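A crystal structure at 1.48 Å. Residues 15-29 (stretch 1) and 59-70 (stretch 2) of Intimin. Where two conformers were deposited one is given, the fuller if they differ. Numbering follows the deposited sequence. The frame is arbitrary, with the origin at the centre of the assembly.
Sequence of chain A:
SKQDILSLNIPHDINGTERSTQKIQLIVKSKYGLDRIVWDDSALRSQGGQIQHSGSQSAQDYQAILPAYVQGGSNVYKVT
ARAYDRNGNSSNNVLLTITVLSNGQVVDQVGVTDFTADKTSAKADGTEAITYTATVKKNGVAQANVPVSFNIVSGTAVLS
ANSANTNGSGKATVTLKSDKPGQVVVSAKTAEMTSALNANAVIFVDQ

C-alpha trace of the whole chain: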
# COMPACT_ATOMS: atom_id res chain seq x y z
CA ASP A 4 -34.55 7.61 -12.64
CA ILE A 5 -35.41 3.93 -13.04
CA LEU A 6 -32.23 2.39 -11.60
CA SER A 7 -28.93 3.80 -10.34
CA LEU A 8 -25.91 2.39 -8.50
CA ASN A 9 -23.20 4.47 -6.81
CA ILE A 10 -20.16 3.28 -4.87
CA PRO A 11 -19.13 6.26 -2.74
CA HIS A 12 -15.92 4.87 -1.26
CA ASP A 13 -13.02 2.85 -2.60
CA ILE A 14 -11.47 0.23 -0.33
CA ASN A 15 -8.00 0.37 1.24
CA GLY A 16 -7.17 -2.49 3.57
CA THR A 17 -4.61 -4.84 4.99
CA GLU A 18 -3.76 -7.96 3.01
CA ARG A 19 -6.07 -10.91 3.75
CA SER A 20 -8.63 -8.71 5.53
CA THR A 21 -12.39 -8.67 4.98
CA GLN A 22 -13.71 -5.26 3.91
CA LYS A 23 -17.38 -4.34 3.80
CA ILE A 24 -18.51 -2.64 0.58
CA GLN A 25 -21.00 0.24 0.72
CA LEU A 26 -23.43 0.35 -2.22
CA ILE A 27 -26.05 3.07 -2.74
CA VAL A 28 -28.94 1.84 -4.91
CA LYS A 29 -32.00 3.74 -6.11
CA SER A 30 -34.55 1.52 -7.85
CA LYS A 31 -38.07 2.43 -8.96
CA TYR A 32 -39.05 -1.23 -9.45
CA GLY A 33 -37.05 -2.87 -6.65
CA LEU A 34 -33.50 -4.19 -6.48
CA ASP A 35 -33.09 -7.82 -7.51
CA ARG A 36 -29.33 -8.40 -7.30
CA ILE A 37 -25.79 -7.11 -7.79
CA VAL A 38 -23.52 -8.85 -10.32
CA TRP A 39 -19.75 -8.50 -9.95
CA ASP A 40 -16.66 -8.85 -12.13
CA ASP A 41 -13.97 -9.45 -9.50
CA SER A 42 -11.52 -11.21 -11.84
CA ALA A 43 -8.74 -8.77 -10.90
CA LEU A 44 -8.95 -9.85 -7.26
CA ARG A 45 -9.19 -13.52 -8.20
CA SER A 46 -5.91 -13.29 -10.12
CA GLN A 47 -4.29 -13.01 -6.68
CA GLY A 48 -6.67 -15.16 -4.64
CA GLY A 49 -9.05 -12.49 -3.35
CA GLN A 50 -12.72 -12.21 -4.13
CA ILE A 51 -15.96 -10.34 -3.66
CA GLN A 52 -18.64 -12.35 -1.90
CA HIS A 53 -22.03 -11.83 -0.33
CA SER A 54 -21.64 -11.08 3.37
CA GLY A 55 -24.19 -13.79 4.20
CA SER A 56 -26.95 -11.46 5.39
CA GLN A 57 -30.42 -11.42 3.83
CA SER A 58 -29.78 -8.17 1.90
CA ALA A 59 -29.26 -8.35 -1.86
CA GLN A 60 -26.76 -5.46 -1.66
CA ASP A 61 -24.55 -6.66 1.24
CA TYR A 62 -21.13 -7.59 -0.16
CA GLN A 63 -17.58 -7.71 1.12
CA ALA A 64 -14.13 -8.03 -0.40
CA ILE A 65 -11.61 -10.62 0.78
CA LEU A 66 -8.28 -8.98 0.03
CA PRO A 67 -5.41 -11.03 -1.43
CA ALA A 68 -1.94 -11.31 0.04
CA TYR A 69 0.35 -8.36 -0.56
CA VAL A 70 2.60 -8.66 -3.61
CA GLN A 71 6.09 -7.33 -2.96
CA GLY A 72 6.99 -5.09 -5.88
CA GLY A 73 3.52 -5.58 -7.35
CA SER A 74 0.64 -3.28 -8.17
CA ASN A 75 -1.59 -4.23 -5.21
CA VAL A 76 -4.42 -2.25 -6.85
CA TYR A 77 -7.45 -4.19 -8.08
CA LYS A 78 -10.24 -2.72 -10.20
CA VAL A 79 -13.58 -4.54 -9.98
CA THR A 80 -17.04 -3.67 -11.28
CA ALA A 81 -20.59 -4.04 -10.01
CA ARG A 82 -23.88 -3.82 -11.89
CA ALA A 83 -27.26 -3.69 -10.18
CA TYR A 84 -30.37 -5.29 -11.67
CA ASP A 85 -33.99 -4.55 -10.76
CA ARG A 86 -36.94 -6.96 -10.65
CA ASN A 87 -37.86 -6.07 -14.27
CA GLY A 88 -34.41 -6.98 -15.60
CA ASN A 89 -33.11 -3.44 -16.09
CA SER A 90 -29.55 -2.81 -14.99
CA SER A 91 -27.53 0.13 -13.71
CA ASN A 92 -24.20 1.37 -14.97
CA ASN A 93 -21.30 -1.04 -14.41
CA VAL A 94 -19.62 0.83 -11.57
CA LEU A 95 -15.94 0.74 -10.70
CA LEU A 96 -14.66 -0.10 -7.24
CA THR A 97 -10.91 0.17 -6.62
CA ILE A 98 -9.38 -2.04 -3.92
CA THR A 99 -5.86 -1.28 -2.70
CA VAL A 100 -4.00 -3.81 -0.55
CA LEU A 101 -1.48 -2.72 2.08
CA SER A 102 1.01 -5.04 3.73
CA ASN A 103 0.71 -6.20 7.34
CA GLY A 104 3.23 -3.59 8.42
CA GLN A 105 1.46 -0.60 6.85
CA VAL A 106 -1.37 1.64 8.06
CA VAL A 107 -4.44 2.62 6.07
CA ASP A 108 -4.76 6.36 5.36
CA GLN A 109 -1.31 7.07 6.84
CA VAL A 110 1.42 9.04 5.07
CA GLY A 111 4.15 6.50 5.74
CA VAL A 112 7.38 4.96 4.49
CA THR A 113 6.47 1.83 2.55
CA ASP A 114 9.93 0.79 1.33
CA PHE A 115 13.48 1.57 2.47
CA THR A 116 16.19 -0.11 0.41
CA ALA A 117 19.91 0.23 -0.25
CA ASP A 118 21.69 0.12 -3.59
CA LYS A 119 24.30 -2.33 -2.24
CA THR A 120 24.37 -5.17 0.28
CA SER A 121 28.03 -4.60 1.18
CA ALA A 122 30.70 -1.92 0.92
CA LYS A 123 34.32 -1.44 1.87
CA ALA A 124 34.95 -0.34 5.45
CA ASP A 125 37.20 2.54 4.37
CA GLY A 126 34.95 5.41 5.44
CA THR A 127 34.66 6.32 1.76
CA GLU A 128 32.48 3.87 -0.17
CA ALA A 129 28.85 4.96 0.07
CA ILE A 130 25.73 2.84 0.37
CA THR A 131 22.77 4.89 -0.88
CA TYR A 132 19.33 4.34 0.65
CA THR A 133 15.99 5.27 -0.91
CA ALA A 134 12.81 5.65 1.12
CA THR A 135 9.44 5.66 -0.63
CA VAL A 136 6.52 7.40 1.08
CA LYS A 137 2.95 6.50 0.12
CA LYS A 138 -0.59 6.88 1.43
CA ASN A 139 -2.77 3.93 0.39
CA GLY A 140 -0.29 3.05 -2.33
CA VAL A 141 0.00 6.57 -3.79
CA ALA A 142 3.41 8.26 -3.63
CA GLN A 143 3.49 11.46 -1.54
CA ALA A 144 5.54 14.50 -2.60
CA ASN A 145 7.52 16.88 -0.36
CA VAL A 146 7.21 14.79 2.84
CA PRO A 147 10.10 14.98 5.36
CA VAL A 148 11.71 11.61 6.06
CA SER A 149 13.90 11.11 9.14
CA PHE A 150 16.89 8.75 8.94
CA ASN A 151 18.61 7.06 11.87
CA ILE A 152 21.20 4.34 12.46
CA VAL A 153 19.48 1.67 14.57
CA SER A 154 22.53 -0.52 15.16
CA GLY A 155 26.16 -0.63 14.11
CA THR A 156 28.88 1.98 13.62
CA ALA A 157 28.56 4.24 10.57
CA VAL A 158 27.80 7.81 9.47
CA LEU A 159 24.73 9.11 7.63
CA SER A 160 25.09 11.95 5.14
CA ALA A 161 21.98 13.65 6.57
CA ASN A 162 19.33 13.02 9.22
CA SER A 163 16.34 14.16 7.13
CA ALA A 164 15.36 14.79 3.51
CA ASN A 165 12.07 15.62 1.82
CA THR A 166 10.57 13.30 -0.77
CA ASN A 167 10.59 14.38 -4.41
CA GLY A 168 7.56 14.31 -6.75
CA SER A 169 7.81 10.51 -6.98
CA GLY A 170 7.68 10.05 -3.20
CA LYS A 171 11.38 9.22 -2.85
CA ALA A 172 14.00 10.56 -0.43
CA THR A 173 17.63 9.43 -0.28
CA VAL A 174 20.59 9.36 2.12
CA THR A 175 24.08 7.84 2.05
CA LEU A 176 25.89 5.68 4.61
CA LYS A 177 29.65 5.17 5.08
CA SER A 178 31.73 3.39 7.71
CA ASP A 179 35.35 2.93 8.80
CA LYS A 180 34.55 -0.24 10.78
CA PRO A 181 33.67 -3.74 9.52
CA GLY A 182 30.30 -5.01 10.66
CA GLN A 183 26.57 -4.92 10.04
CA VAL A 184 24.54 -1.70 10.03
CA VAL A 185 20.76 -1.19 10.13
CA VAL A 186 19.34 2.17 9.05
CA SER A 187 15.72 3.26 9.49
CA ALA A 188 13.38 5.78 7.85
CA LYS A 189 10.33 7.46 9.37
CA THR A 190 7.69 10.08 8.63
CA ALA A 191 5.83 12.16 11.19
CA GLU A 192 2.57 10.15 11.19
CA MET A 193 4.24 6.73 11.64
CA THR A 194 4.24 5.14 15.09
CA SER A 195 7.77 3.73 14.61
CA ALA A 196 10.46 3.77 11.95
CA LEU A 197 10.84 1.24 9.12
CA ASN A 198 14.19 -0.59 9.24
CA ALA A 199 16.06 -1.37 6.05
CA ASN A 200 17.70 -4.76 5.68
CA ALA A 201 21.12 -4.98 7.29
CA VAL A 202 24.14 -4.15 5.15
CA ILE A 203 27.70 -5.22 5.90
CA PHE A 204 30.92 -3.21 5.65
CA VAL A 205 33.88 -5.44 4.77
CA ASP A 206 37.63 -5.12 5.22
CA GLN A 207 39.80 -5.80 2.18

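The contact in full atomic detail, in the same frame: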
# COMPACT_ATOMS: atom_id res chain seq x y z
N ASN A 15 -9.43 0.50 0.92
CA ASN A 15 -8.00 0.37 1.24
C ASN A 15 -7.92 -0.46 2.50
O ASN A 15 -8.53 -0.11 3.52
CB ASN A 15 -7.40 1.75 1.49
CG ASN A 15 -7.58 2.68 0.31
OD1 ASN A 15 -7.02 2.47 -0.76
ND2 ASN A 15 -8.36 3.74 0.52
N GLY A 16 -7.21 -1.59 2.44
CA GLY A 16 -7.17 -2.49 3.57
C GLY A 16 -5.92 -3.33 3.63
O GLY A 16 -5.17 -3.46 2.67
N THR A 17 -5.74 -3.97 4.79
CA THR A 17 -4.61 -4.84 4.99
C THR A 17 -4.82 -6.14 4.23
O THR A 17 -5.94 -6.64 4.11
CB THR A 17 -4.50 -5.17 6.48
OG1 THR A 17 -4.27 -3.97 7.23
CG2 THR A 17 -3.29 -6.10 6.74
N GLU A 18 -3.73 -6.68 3.71
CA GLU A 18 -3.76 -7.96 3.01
C GLU A 18 -4.48 -9.01 3.84
O GLU A 18 -4.31 -9.08 5.06
CB GLU A 18 -2.31 -8.40 2.73
CG GLU A 18 -1.44 -8.54 3.98
CD GLU A 18 -0.03 -9.01 3.67
OE1 GLU A 18 0.93 -8.42 4.23
OE2 GLU A 18 0.12 -9.95 2.86
N ARG A 19 -5.31 -9.81 3.17
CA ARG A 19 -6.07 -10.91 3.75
C ARG A 19 -7.21 -10.46 4.66
O ARG A 19 -7.83 -11.30 5.32
CB ARG A 19 -5.17 -11.92 4.47
CG ARG A 19 -4.10 -12.55 3.58
CD ARG A 19 -3.33 -13.64 4.33
NE ARG A 19 -2.25 -14.22 3.53
CZ ARG A 19 -1.00 -13.75 3.49
NH1 ARG A 19 -0.66 -12.68 4.19
NH2 ARG A 19 -0.10 -14.36 2.74
N SER A 20 -7.50 -9.16 4.72
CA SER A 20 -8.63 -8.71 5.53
C SER A 20 -9.95 -8.80 4.76
O SER A 20 -9.99 -8.94 3.54
CB SER A 20 -8.41 -7.27 6.02
OG SER A 20 -8.46 -6.33 4.96
N THR A 21 -11.04 -8.75 5.52
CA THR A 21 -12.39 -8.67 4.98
C THR A 21 -12.88 -7.24 5.10
O THR A 21 -12.84 -6.66 6.19
CB THR A 21 -13.32 -9.61 5.75
OG1 THR A 21 -12.87 -10.96 5.62
CG2 THR A 21 -14.74 -9.50 5.23
N GLN A 22 -13.33 -6.67 3.99
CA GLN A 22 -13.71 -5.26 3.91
C GLN A 22 -15.14 -5.15 3.40
O GLN A 22 -15.43 -5.57 2.27
CB GLN A 22 -12.76 -4.52 2.97
CG GLN A 22 -11.32 -4.51 3.44
CD GLN A 22 -11.12 -3.65 4.67
OE1 GLN A 22 -11.86 -2.70 4.89
NE2 GLN A 22 -10.11 -3.97 5.46
N LYS A 23 -16.01 -4.57 4.22
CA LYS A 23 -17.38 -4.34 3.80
C LYS A 23 -17.42 -3.30 2.69
O LYS A 23 -16.67 -2.32 2.71
CB LYS A 23 -18.21 -3.84 4.99
CG LYS A 23 -19.67 -3.59 4.69
CD LYS A 23 -20.36 -2.89 5.85
CE LYS A 23 -21.78 -2.46 5.49
NZ LYS A 23 -21.81 -1.41 4.44
N ILE A 24 -18.31 -3.52 1.72
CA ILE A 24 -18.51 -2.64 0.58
C ILE A 24 -19.83 -1.90 0.77
O ILE A 24 -20.86 -2.52 1.04
CB ILE A 24 -18.56 -3.46 -0.71
CG1 ILE A 24 -17.23 -4.18 -0.96
CG2 ILE A 24 -18.91 -2.56 -1.88
CD1 ILE A 24 -17.31 -5.34 -1.93
N GLN A 25 -19.80 -0.58 0.64
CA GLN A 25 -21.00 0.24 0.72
C GLN A 25 -21.51 0.54 -0.69
O GLN A 25 -20.80 1.15 -1.50
CB GLN A 25 -20.76 1.53 1.49
CG GLN A 25 -22.03 2.34 1.69
CD GLN A 25 -21.80 3.64 2.45
OE1 GLN A 25 -20.67 3.98 2.79
NE2 GLN A 25 -22.88 4.36 2.71
N LEU A 26 -22.73 0.09 -0.97
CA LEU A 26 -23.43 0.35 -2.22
C LEU A 26 -24.62 1.26 -1.94
O LEU A 26 -25.30 1.11 -0.91
CB LEU A 26 -23.95 -0.96 -2.82
CG LEU A 26 -22.93 -2.07 -3.09
CD1 LEU A 26 -23.63 -3.29 -3.68
CD2 LEU A 26 -21.81 -1.60 -3.99
N ILE A 27 -24.89 2.19 -2.85
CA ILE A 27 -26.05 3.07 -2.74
C ILE A 27 -26.90 2.86 -3.99
O ILE A 27 -26.51 3.29 -5.09
CB ILE A 27 -25.66 4.54 -2.57
CG1 ILE A 27 -24.84 4.73 -1.29
CG2 ILE A 27 -26.89 5.43 -2.53
CD1 ILE A 27 -24.31 6.14 -1.07
N VAL A 28 -28.05 2.21 -3.82
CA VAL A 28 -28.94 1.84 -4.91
C VAL A 28 -30.20 2.68 -4.83
O VAL A 28 -30.76 2.87 -3.74
CB VAL A 28 -29.30 0.34 -4.82
CG1 VAL A 28 -30.43 -0.00 -5.79
CG2 VAL A 28 -28.08 -0.52 -5.07
N LYS A 29 -30.66 3.15 -5.98
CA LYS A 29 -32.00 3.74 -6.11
C LYS A 29 -32.69 2.98 -7.22
O LYS A 29 -32.17 2.91 -8.34
CB LYS A 29 -31.94 5.22 -6.45
CG LYS A 29 -31.30 6.10 -5.38
CD LYS A 29 -32.03 6.01 -4.05
CE LYS A 29 -31.61 7.14 -3.11
NZ LYS A 29 -30.12 7.24 -2.96
N ALA A 59 -29.81 -8.15 -0.52
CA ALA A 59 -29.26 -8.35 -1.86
C ALA A 59 -28.13 -7.39 -2.20
O ALA A 59 -27.52 -7.55 -3.26
CB ALA A 59 -30.37 -8.19 -2.91
N GLN A 60 -27.84 -6.39 -1.35
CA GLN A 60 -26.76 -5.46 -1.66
C GLN A 60 -25.61 -5.52 -0.65
O GLN A 60 -24.78 -4.59 -0.62
CB GLN A 60 -27.25 -4.01 -1.77
CG GLN A 60 -27.77 -3.40 -0.48
CD GLN A 60 -27.88 -1.89 -0.56
OE1 GLN A 60 -26.97 -1.17 -0.13
NE2 GLN A 60 -28.97 -1.40 -1.11
N ASP A 61 -25.53 -6.57 0.16
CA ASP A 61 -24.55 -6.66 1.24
C ASP A 61 -23.39 -7.54 0.77
O ASP A 61 -23.48 -8.77 0.81
CB ASP A 61 -25.19 -7.22 2.50
CG ASP A 61 -24.25 -7.22 3.69
OD1 ASP A 61 -23.18 -6.59 3.60
OD2 ASP A 61 -24.58 -7.85 4.72
N TYR A 62 -22.30 -6.90 0.36
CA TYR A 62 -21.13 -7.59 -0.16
C TYR A 62 -19.88 -7.15 0.58
O TYR A 62 -19.85 -6.10 1.22
CB TYR A 62 -20.96 -7.29 -1.66
CG TYR A 62 -21.94 -8.08 -2.48
CD1 TYR A 62 -23.22 -7.59 -2.73
CD2 TYR A 62 -21.61 -9.32 -2.98
CE1 TYR A 62 -24.13 -8.33 -3.46
CE2 TYR A 62 -22.48 -10.05 -3.72
CZ TYR A 62 -23.76 -9.56 -3.95
OH TYR A 62 -24.64 -10.30 -4.69
N GLN A 63 -18.86 -7.99 0.49
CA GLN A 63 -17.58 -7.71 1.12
C GLN A 63 -16.47 -8.22 0.21
O GLN A 63 -16.67 -9.14 -0.58
CB GLN A 63 -17.46 -8.39 2.48
CG GLN A 63 -17.52 -9.90 2.43
CD GLN A 63 -17.85 -10.53 3.79
OE1 GLN A 63 -18.20 -9.83 4.74
NE2 GLN A 63 -17.69 -11.84 3.88
N ALA A 64 -15.30 -7.62 0.35
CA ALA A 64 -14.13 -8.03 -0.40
C ALA A 64 -13.19 -8.75 0.55
O ALA A 64 -12.94 -8.27 1.66
CB ALA A 64 -13.43 -6.83 -1.02
N ILE A 65 -12.71 -9.91 0.13
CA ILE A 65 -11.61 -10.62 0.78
C ILE A 65 -10.35 -10.23 0.02
O ILE A 65 -10.20 -10.55 -1.16
CB ILE A 65 -11.82 -12.14 0.75
CG1 ILE A 65 -13.22 -12.50 1.27
CG2 ILE A 65 -10.73 -12.82 1.57
CD1 ILE A 65 -13.59 -11.88 2.59
N LEU A 66 -9.45 -9.52 0.70
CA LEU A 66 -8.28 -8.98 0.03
C LEU A 66 -7.20 -10.04 -0.13
O LEU A 66 -7.01 -10.87 0.77
CB LEU A 66 -7.74 -7.79 0.82
CG LEU A 66 -8.38 -6.44 0.48
CD1 LEU A 66 -9.89 -6.49 0.59
CD2 LEU A 66 -7.82 -5.32 1.34
N PRO A 67 -6.50 -10.06 -1.26
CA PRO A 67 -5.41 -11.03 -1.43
C PRO A 67 -4.21 -10.69 -0.55
O PRO A 67 -4.16 -9.66 0.12
CB PRO A 67 -5.06 -10.92 -2.91
CG PRO A 67 -5.45 -9.56 -3.29
CD PRO A 67 -6.67 -9.23 -2.46
N ALA A 68 -3.23 -11.59 -0.57
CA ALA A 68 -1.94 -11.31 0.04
C ALA A 68 -1.24 -10.19 -0.70
O ALA A 68 -1.42 -9.99 -1.91
CB ALA A 68 -1.06 -12.55 0.04
N TYR A 69 -0.41 -9.45 0.03
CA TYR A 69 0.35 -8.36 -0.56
C TYR A 69 1.42 -8.92 -1.48
O TYR A 69 2.08 -9.92 -1.16
CB TYR A 69 1.01 -7.56 0.56
CG TYR A 69 1.78 -6.34 0.12
CD1 TYR A 69 1.14 -5.15 -0.18
CD2 TYR A 69 3.16 -6.39 -0.01
CE1 TYR A 69 1.85 -4.04 -0.57
CE2 TYR A 69 3.88 -5.28 -0.39
CZ TYR A 69 3.22 -4.11 -0.67
OH TYR A 69 3.95 -3.01 -1.06
N VAL A 70 1.60 -8.27 -2.62
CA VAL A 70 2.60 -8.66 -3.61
C VAL A 70 3.77 -7.69 -3.50
O VAL A 70 3.64 -6.51 -3.82
CB VAL A 70 2.01 -8.66 -5.02
CG1 VAL A 70 3.07 -9.03 -6.04
CG2 VAL A 70 0.82 -9.62 -5.11
O HOH W 1 2.22 -11.02 1.38
O HOH W 2 -22.35 -4.28 -0.44

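The two stretches of Intimin are joined by antiparallel backbone pairing between the strand beginning at Thr21 and strand 62–65. Gln22 and Ala64 form a reciprocal pair: Gln22 N donates to Ala64 O at 2.9 Å, and Ala64 N to Gln22 O at 2.8 Å, both nearly straight. Flanking hydrogen bonds run from Leu66 N to Ser20 O (2.9 Å, 174°) and from Ile24 N to Tyr62 O (3.0 Å). Beyond Ile24 a water takes over, donating to Ile24 O (2.7 Å) and Gln60 O (2.5 Å) while accepting from Tyr62 N (2.7 Å), so it bridges the two stretches where they separate.

At the other end, the type II turn from Thr17 to Ser20 brings Glu18 and Arg19 against residues 66–69. Glu18 OE2 accepts a well-aligned bond from Tyr69 N (2.9 Å, 172°) and also forms a salt bridge with Arg19 NH1 (3.1 Å). A second water donates to Glu18 OE2 and Tyr69 O, each at 2.8 Å. Arg19 N bonds to Pro67 O at 3.3 Å and, weakly, to Leu66 O at 3.1 Å, while Ala68 CB lies over one face of the Arg19 guanidinium.

Ser20 OG donates to Thr17 O (2.7 Å) and accepts from Gln22 NE2 (2.9 Å), tying the turn to the strand that follows. Leu66 packs beside this network, its CD1 3.8 Å from Gln22 CG and its CD2 3.5 Å from Gly16 O. A CB on Gly16 would clash with both Leu66 CD2 and Gln22 NE2.

On the sheet face carrying Gln22 and Ala64, Ile24 CD1 lies 4.1 Å from Tyr62 CB and 4.3 Å from Ala64 CB. Leu26 CD1 approaches Tyr62 CD1 obliquely at 4.4 Å. The opposite face carries Thr21, Lys23, Gln63 and Ile65; there Thr21 OG1 meets Ile65 CD1 at 3.2 Å.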